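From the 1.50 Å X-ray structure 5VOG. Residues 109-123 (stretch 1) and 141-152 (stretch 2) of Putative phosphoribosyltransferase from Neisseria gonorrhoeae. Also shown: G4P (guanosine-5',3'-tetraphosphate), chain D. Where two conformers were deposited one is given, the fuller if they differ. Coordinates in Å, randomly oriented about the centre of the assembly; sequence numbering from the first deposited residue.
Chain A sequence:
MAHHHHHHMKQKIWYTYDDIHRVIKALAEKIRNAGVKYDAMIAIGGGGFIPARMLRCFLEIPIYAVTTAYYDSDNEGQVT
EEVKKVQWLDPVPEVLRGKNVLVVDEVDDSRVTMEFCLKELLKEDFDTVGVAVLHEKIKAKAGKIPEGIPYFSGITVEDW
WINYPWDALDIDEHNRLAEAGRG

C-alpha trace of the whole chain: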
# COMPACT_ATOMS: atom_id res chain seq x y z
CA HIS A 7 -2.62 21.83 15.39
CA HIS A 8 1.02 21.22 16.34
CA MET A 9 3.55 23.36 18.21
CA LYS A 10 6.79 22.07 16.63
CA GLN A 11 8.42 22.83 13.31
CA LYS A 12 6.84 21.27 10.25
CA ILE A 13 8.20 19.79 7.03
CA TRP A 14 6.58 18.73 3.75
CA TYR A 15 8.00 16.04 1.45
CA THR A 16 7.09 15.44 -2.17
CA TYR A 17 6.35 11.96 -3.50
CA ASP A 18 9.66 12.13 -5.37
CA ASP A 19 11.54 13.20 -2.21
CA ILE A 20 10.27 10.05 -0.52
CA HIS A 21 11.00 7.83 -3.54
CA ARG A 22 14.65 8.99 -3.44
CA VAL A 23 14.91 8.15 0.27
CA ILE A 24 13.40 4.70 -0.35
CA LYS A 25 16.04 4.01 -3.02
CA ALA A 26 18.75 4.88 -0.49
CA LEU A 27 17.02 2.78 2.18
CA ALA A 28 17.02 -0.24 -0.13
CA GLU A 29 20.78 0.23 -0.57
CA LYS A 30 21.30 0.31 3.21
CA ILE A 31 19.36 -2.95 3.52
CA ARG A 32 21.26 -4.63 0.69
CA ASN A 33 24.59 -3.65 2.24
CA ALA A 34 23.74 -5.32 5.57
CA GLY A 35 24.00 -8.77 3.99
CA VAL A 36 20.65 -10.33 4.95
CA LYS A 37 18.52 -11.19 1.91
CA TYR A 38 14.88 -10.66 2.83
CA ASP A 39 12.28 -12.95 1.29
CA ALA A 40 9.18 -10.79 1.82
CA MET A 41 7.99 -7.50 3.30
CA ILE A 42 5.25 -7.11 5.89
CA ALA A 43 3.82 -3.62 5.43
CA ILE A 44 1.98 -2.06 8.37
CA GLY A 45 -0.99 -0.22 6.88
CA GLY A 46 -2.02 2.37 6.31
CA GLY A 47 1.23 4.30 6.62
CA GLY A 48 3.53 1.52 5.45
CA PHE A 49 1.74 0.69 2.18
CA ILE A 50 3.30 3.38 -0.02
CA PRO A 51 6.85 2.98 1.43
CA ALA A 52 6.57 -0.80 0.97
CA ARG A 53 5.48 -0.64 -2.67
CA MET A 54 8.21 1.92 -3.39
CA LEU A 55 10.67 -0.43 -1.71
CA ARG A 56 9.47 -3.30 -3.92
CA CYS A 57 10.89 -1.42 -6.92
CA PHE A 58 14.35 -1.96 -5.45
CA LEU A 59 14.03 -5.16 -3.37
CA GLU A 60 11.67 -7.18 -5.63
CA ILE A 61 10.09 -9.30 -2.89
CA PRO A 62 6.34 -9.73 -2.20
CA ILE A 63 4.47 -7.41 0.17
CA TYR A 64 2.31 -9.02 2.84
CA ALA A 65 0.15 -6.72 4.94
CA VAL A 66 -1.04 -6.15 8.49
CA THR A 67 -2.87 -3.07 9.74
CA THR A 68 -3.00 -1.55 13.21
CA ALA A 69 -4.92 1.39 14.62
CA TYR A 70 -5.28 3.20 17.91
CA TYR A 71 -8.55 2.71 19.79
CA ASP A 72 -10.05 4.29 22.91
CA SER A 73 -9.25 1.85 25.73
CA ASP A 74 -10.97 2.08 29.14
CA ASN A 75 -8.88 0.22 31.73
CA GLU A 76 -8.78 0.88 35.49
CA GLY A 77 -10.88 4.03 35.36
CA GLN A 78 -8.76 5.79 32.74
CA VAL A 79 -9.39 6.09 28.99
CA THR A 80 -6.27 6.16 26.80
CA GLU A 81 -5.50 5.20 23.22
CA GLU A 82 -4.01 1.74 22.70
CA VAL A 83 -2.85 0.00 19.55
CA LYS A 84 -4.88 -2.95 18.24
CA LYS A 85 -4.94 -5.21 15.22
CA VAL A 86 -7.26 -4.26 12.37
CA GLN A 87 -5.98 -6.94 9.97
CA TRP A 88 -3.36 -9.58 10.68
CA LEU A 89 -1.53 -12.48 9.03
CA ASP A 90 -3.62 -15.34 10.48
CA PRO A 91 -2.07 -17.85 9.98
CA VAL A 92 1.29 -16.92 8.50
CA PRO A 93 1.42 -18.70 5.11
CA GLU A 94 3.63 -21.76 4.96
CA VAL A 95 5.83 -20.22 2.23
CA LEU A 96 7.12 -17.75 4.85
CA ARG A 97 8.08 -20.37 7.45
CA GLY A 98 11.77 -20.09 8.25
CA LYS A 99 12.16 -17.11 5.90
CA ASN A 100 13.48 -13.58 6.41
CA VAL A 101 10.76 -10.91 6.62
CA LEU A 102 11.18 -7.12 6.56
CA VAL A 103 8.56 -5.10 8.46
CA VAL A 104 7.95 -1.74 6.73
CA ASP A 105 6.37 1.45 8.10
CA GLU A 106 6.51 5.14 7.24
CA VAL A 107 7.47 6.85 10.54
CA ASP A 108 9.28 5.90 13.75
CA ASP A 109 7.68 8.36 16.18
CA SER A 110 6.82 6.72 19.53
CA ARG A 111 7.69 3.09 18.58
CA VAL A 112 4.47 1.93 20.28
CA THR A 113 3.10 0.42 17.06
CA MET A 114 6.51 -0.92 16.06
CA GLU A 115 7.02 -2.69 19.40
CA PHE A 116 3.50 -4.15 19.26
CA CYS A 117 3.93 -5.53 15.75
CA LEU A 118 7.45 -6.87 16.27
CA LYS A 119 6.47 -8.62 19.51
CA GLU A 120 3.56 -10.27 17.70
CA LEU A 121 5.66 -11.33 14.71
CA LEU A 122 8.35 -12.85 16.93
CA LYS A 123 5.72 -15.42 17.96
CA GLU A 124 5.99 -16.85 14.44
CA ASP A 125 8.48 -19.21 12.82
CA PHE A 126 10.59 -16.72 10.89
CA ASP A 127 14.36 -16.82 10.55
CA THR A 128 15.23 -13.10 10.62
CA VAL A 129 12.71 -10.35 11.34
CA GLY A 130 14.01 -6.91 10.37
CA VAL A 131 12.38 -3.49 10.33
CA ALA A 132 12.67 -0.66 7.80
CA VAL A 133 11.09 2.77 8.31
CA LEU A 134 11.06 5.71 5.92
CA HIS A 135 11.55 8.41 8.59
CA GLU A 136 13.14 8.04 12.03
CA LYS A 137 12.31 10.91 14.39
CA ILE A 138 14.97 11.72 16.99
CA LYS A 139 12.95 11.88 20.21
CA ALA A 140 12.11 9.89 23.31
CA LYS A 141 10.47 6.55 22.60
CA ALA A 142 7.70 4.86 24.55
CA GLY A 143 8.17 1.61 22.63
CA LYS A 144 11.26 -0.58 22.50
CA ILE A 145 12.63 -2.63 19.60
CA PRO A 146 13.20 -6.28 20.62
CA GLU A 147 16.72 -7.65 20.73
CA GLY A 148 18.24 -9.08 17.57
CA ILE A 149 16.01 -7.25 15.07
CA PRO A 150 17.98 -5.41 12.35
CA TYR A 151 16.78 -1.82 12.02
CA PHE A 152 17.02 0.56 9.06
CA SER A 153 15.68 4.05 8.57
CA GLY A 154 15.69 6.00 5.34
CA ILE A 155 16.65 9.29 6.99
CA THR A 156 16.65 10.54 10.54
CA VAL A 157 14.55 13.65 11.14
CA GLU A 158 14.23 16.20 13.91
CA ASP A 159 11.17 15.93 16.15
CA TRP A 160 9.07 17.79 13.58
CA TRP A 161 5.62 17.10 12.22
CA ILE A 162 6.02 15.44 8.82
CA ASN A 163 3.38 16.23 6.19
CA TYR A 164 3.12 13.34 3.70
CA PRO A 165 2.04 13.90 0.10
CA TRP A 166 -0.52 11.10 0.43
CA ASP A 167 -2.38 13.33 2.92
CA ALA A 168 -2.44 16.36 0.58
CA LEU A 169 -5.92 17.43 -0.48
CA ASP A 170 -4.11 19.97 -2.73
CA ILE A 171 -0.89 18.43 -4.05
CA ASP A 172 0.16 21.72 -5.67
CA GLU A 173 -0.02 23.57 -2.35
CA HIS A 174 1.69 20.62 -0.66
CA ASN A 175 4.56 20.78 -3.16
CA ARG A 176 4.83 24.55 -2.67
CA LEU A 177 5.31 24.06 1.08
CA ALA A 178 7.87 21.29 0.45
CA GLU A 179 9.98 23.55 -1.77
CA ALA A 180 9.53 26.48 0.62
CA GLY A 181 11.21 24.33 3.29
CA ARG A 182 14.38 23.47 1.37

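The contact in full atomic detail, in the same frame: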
# COMPACT_ATOMS: atom_id res chain seq x y z
N ASP A 109 8.00 7.22 15.33
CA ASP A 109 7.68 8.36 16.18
C ASP A 109 7.76 7.96 17.64
O ASP A 109 8.71 8.34 18.33
CB ASP A 109 6.29 8.90 15.82
CG ASP A 109 5.94 10.17 16.57
OD1 ASP A 109 6.70 11.15 16.45
OD2 ASP A 109 4.90 10.21 17.26
N SER A 110 6.80 7.18 18.14
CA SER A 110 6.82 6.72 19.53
C SER A 110 7.33 5.30 19.69
O SER A 110 7.66 4.90 20.81
CB SER A 110 5.42 6.80 20.15
OG SER A 110 4.59 5.75 19.65
N ARG A 111 7.37 4.52 18.61
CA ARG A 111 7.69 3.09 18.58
C ARG A 111 6.65 2.21 19.26
O ARG A 111 6.88 1.00 19.40
CB ARG A 111 9.06 2.78 19.18
CG ARG A 111 10.16 3.10 18.24
CD ARG A 111 11.55 2.89 18.83
NE ARG A 111 12.49 3.40 17.85
CZ ARG A 111 13.78 3.59 18.08
NH1 ARG A 111 14.31 3.31 19.26
NH2 ARG A 111 14.54 4.06 17.10
N VAL A 112 5.50 2.76 19.65
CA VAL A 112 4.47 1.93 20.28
C VAL A 112 3.89 0.94 19.28
O VAL A 112 3.72 -0.24 19.60
CB VAL A 112 3.40 2.83 20.94
CG1 VAL A 112 2.21 2.00 21.41
CG2 VAL A 112 4.01 3.57 22.14
N THR A 113 3.60 1.38 18.05
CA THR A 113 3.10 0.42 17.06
C THR A 113 4.18 -0.57 16.68
O THR A 113 3.92 -1.77 16.54
CB THR A 113 2.60 1.15 15.81
OG1 THR A 113 1.50 1.98 16.15
CG2 THR A 113 2.16 0.13 14.73
N MET A 114 5.40 -0.06 16.48
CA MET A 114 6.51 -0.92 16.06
C MET A 114 6.76 -2.03 17.08
O MET A 114 6.90 -3.20 16.71
CB MET A 114 7.76 -0.07 15.86
CG MET A 114 8.91 -0.80 15.21
SD MET A 114 10.36 0.26 15.14
CE MET A 114 9.75 1.55 14.06
N GLU A 115 6.81 -1.67 18.37
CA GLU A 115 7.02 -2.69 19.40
C GLU A 115 5.89 -3.72 19.39
O GLU A 115 6.14 -4.92 19.50
CB GLU A 115 7.13 -2.06 20.78
CG GLU A 115 7.25 -3.12 21.89
CD GLU A 115 7.18 -2.57 23.31
OE1 GLU A 115 7.67 -1.46 23.57
OE2 GLU A 115 6.63 -3.28 24.18
N PHE A 116 4.64 -3.25 19.27
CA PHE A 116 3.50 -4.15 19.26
C PHE A 116 3.61 -5.14 18.11
O PHE A 116 3.45 -6.36 18.30
CB PHE A 116 2.21 -3.33 19.16
CG PHE A 116 0.96 -4.15 19.01
CD1 PHE A 116 0.24 -4.56 20.13
CD2 PHE A 116 0.46 -4.48 17.76
CE1 PHE A 116 -0.92 -5.31 19.99
CE2 PHE A 116 -0.69 -5.23 17.63
CZ PHE A 116 -1.39 -5.64 18.73
N CYS A 117 3.90 -4.64 16.91
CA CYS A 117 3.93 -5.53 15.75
C CYS A 117 5.11 -6.48 15.80
O CYS A 117 4.98 -7.66 15.44
CB CYS A 117 3.98 -4.71 14.46
SG CYS A 117 2.44 -3.84 14.10
N LEU A 118 6.29 -5.99 16.21
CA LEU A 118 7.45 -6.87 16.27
C LEU A 118 7.27 -7.95 17.32
O LEU A 118 7.62 -9.12 17.09
CB LEU A 118 8.71 -6.04 16.55
CG LEU A 118 9.09 -5.10 15.40
CD1 LEU A 118 10.31 -4.23 15.75
CD2 LEU A 118 9.32 -5.88 14.10
N LYS A 119 6.73 -7.60 18.49
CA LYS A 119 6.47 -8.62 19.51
C LYS A 119 5.52 -9.69 18.98
O LYS A 119 5.73 -10.88 19.23
CB LYS A 119 5.90 -7.97 20.77
CG LYS A 119 6.95 -7.34 21.66
CD LYS A 119 6.36 -6.89 22.98
CE LYS A 119 7.43 -6.38 23.93
NZ LYS A 119 6.87 -5.99 25.25
N GLU A 120 4.49 -9.29 18.24
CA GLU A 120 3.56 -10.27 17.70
C GLU A 120 4.22 -11.14 16.65
O GLU A 120 3.98 -12.35 16.60
CB GLU A 120 2.33 -9.57 17.13
CG GLU A 120 1.43 -8.95 18.18
CD GLU A 120 0.93 -9.96 19.18
OE1 GLU A 120 0.45 -11.03 18.76
OE2 GLU A 120 1.03 -9.69 20.40
N LEU A 121 5.04 -10.55 15.77
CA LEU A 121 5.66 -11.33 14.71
C LEU A 121 6.76 -12.25 15.21
O LEU A 121 7.05 -13.26 14.56
CB LEU A 121 6.18 -10.39 13.62
CG LEU A 121 5.08 -9.66 12.84
CD1 LEU A 121 5.66 -8.55 11.97
CD2 LEU A 121 4.29 -10.64 11.98
N LEU A 122 7.36 -11.95 16.37
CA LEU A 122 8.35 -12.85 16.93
C LEU A 122 7.73 -14.13 17.48
O LEU A 122 8.47 -15.07 17.80
CB LEU A 122 9.15 -12.15 18.03
CG LEU A 122 10.17 -11.13 17.52
CD1 LEU A 122 10.84 -10.40 18.68
CD2 LEU A 122 11.20 -11.79 16.62
N LYS A 123 6.40 -14.18 17.61
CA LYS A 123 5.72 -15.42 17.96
C LYS A 123 5.71 -16.43 16.83
O LYS A 123 5.37 -17.60 17.05
CB LYS A 123 4.28 -15.13 18.38
CG LYS A 123 4.16 -14.27 19.62
CD LYS A 123 2.72 -13.94 19.89
CE LYS A 123 2.55 -13.25 21.22
NZ LYS A 123 1.15 -12.81 21.38
N LYS A 141 11.25 7.65 23.15
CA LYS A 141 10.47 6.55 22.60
C LYS A 141 9.74 5.83 23.73
O LYS A 141 10.36 5.45 24.73
CB LYS A 141 11.37 5.57 21.83
CG LYS A 141 12.19 6.23 20.73
CD LYS A 141 11.32 6.73 19.58
CE LYS A 141 12.15 7.39 18.49
NZ LYS A 141 11.32 7.75 17.30
N ALA A 142 8.44 5.66 23.58
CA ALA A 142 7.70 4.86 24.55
C ALA A 142 7.85 3.37 24.26
O ALA A 142 7.90 2.57 25.20
CB ALA A 142 6.23 5.27 24.55
N GLY A 143 7.95 3.00 22.98
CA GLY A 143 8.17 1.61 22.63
C GLY A 143 9.63 1.26 22.49
O GLY A 143 10.49 2.13 22.30
N LYS A 144 9.91 -0.04 22.59
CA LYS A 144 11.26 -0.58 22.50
C LYS A 144 11.32 -1.63 21.40
O LYS A 144 10.40 -2.44 21.24
CB LYS A 144 11.71 -1.21 23.83
N ILE A 145 12.41 -1.62 20.64
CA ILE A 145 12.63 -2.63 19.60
C ILE A 145 13.23 -3.88 20.24
O ILE A 145 14.26 -3.78 20.93
CB ILE A 145 13.55 -2.08 18.52
CG1 ILE A 145 12.98 -0.78 17.96
CG2 ILE A 145 13.80 -3.12 17.43
CD1 ILE A 145 13.94 -0.04 17.09
N PRO A 146 12.64 -5.06 20.03
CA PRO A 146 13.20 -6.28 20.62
C PRO A 146 14.64 -6.51 20.20
O PRO A 146 15.13 -5.97 19.20
CB PRO A 146 12.28 -7.38 20.09
CG PRO A 146 10.99 -6.68 19.80
CD PRO A 146 11.37 -5.31 19.32
N GLU A 147 15.33 -7.33 20.99
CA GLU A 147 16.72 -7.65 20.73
C GLU A 147 16.86 -8.51 19.49
O GLU A 147 16.03 -9.38 19.22
CB GLU A 147 17.34 -8.36 21.93
CG GLU A 147 17.64 -7.44 23.09
CD GLU A 147 18.65 -6.38 22.72
OE1 GLU A 147 19.74 -6.75 22.22
OE2 GLU A 147 18.37 -5.18 22.92
N GLY A 148 17.92 -8.26 18.72
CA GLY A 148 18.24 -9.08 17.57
C GLY A 148 17.47 -8.77 16.31
O GLY A 148 17.52 -9.57 15.37
N ILE A 149 16.76 -7.65 16.26
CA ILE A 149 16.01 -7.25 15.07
C ILE A 149 16.81 -6.18 14.33
O ILE A 149 17.01 -5.08 14.88
CB ILE A 149 14.61 -6.75 15.44
CG1 ILE A 149 13.76 -7.90 16.00
CG2 ILE A 149 13.92 -6.13 14.22
CD1 ILE A 149 12.34 -7.51 16.32
N PRO A 150 17.31 -6.46 13.13
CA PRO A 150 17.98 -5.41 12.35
C PRO A 150 17.03 -4.25 12.08
O PRO A 150 15.85 -4.44 11.81
CB PRO A 150 18.39 -6.12 11.06
CG PRO A 150 18.43 -7.57 11.42
CD PRO A 150 17.36 -7.77 12.46
N TYR A 151 17.56 -3.04 12.16
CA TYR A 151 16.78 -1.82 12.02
C TYR A 151 17.42 -0.91 10.98
O TYR A 151 18.64 -0.68 11.00
CB TYR A 151 16.67 -1.09 13.37
CG TYR A 151 15.98 0.26 13.32
CD1 TYR A 151 14.67 0.41 13.76
CD2 TYR A 151 16.65 1.40 12.88
CE1 TYR A 151 14.04 1.64 13.73
CE2 TYR A 151 16.03 2.63 12.84
CZ TYR A 151 14.73 2.75 13.28
OH TYR A 151 14.13 3.99 13.24
N PHE A 152 16.58 -0.37 10.09
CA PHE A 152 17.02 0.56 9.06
C PHE A 152 16.03 1.70 8.98
O PHE A 152 14.82 1.48 8.99
CB PHE A 152 17.12 -0.12 7.69
CG PHE A 152 17.95 -1.37 7.69
CD1 PHE A 152 19.31 -1.32 7.44
CD2 PHE A 152 17.37 -2.60 7.94
CE1 PHE A 152 20.08 -2.48 7.44
CE2 PHE A 152 18.12 -3.76 7.95
CZ PHE A 152 19.49 -3.70 7.70
PB G4P D . 5.74 3.93 15.45
O1B G4P D . 5.55 2.79 16.32
O2B G4P D . 6.77 4.97 15.94
O3B G4P D . 6.11 3.46 14.00
O3A G4P D . 4.37 4.69 15.21
PA G4P D . 3.34 5.34 16.23
O1A G4P D . 2.58 4.31 16.96
O2A G4P D . 4.07 6.32 17.12
O5' G4P D . 2.44 6.20 15.22
C5' G4P D . 1.07 6.56 15.50
C4' G4P D . 0.55 7.37 14.35
O4' G4P D . 1.17 8.67 14.33
C3' G4P D . 0.81 6.76 12.97
O3' G4P D . -0.46 6.57 12.30
C2' G4P D . 1.67 7.78 12.22
O2' G4P D . 1.35 7.90 10.84
C1' G4P D . 1.35 9.06 12.99
N9 G4P D . 2.45 10.02 12.95
C8 G4P D . 3.50 10.10 13.83
N7 G4P D . 4.35 11.06 13.53
C5 G4P D . 3.82 11.63 12.39
C6 G4P D . 4.28 12.73 11.59
O6 G4P D . 5.29 13.42 11.76
N1 G4P D . 3.44 12.99 10.52
C2 G4P D . 2.29 12.29 10.24
N2 G4P D . 1.58 12.70 9.18
N3 G4P D . 1.85 11.27 10.97
C4 G4P D . 2.66 11.00 12.02
PC G4P D . -1.37 5.30 12.54
O1C G4P D . -2.18 5.45 13.78
O2C G4P D . -0.42 4.13 12.55
O3C G4P D . -2.28 5.20 11.24
PD G4P D . -2.00 4.92 9.70
O1D G4P D . -0.63 4.31 9.64
O2D G4P D . -3.11 3.94 9.25
O3D G4P D . -2.14 6.25 9.01
O HOH W 1 13.18 2.65 21.94
O HOH W 2 8.46 -0.37 26.27

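The apolar centre of this contact lies along one side of the helix that begins at V112. M114 and L118 are one helical turn apart on the same side of the helix and point their CA-to-CB bonds toward the second stretch. L122, four residues further on, also points its CA-to-CB bond that way. They face the loop from I145 to Y151, which folds through a type II beta turn from P146 to I149.

L118 sits in the middle. Its chi1 is m and its chi2 is t, and its CD1 is 4.0 Å from I145 CG2, 3.9 Å from P146 CD and 3.9 Å from I149 CD1. One methyl group thus meets three apolar residues, and the leucine is buried. L122 has the same rotamer four residues later. Its CD1 is 3.6 Å from P146 CB and 4.0 Å from I149 CD1, although the residue itself remains exposed. The beta turn brings P146 and I149 together so that both leucines touch both of them. G148, within the turn, has a positive phi, which favours glycine, and makes no contact with the helix.

M114 continues the apolar surface toward the start of the helix. Its SD is 4.0 Å from I145 CG1 and 4.2 Å from Y151 CE1. The sulfur lies at the edge of the tyrosine ring, near its plane. The long, flexible methionine side chain can reach both partners.

R111 borders this region and has the largest area covered by the other stretch. Its side chain is extended beyond chi1. I145 CD1 lies over one face of the guanidinium, 3.8 Å from R111 CZ, and K141 CG lies over the opposite face. The flat group is therefore packed between aliphatic carbons. Its NH1 donates to water 1, at 3.0 Å, and this water donates to G143 O, at 2.8 Å.

The polar edge is built mainly on backbone atoms. G143 N donates to S110 O at 2.9 Å, nearly linearly. A142 N makes a weak bond to the same S110 O at 3.0 Å. The K141 side chain bends at chi1 and chi2, both m, then runs out straight, and its NZ donates to D109 O, also at 2.9 Å. Glycine suits position 143 because the chains pass closely here: an ideal CB would lie 2.0 Å from R111 O and clash. G143 CA instead makes a CA-H...O contact with R111 O at 3.5 Å. Beside it, V112 CG2 packs on A142 CB at 3.7 Å.

E115 provides the side-chain acceptor from the helix. Its OE1 receives K144 N at 2.8 Å and a hydrogen bond from water 2, which also donates to A142 O. Its OE2 forms a salt bridge with K119 NZ at 2.9 Å, one turn along. K144 is modelled only to CB.

The loop before the helix and its first turn bind G4P: D109 N donates to G4P O2B at 2.6 Å and M114 N to G4P O1B at 2.9 Å. Backbone amides of the first stretch thus hold phosphate oxygens, while S110 O faces the second stretch.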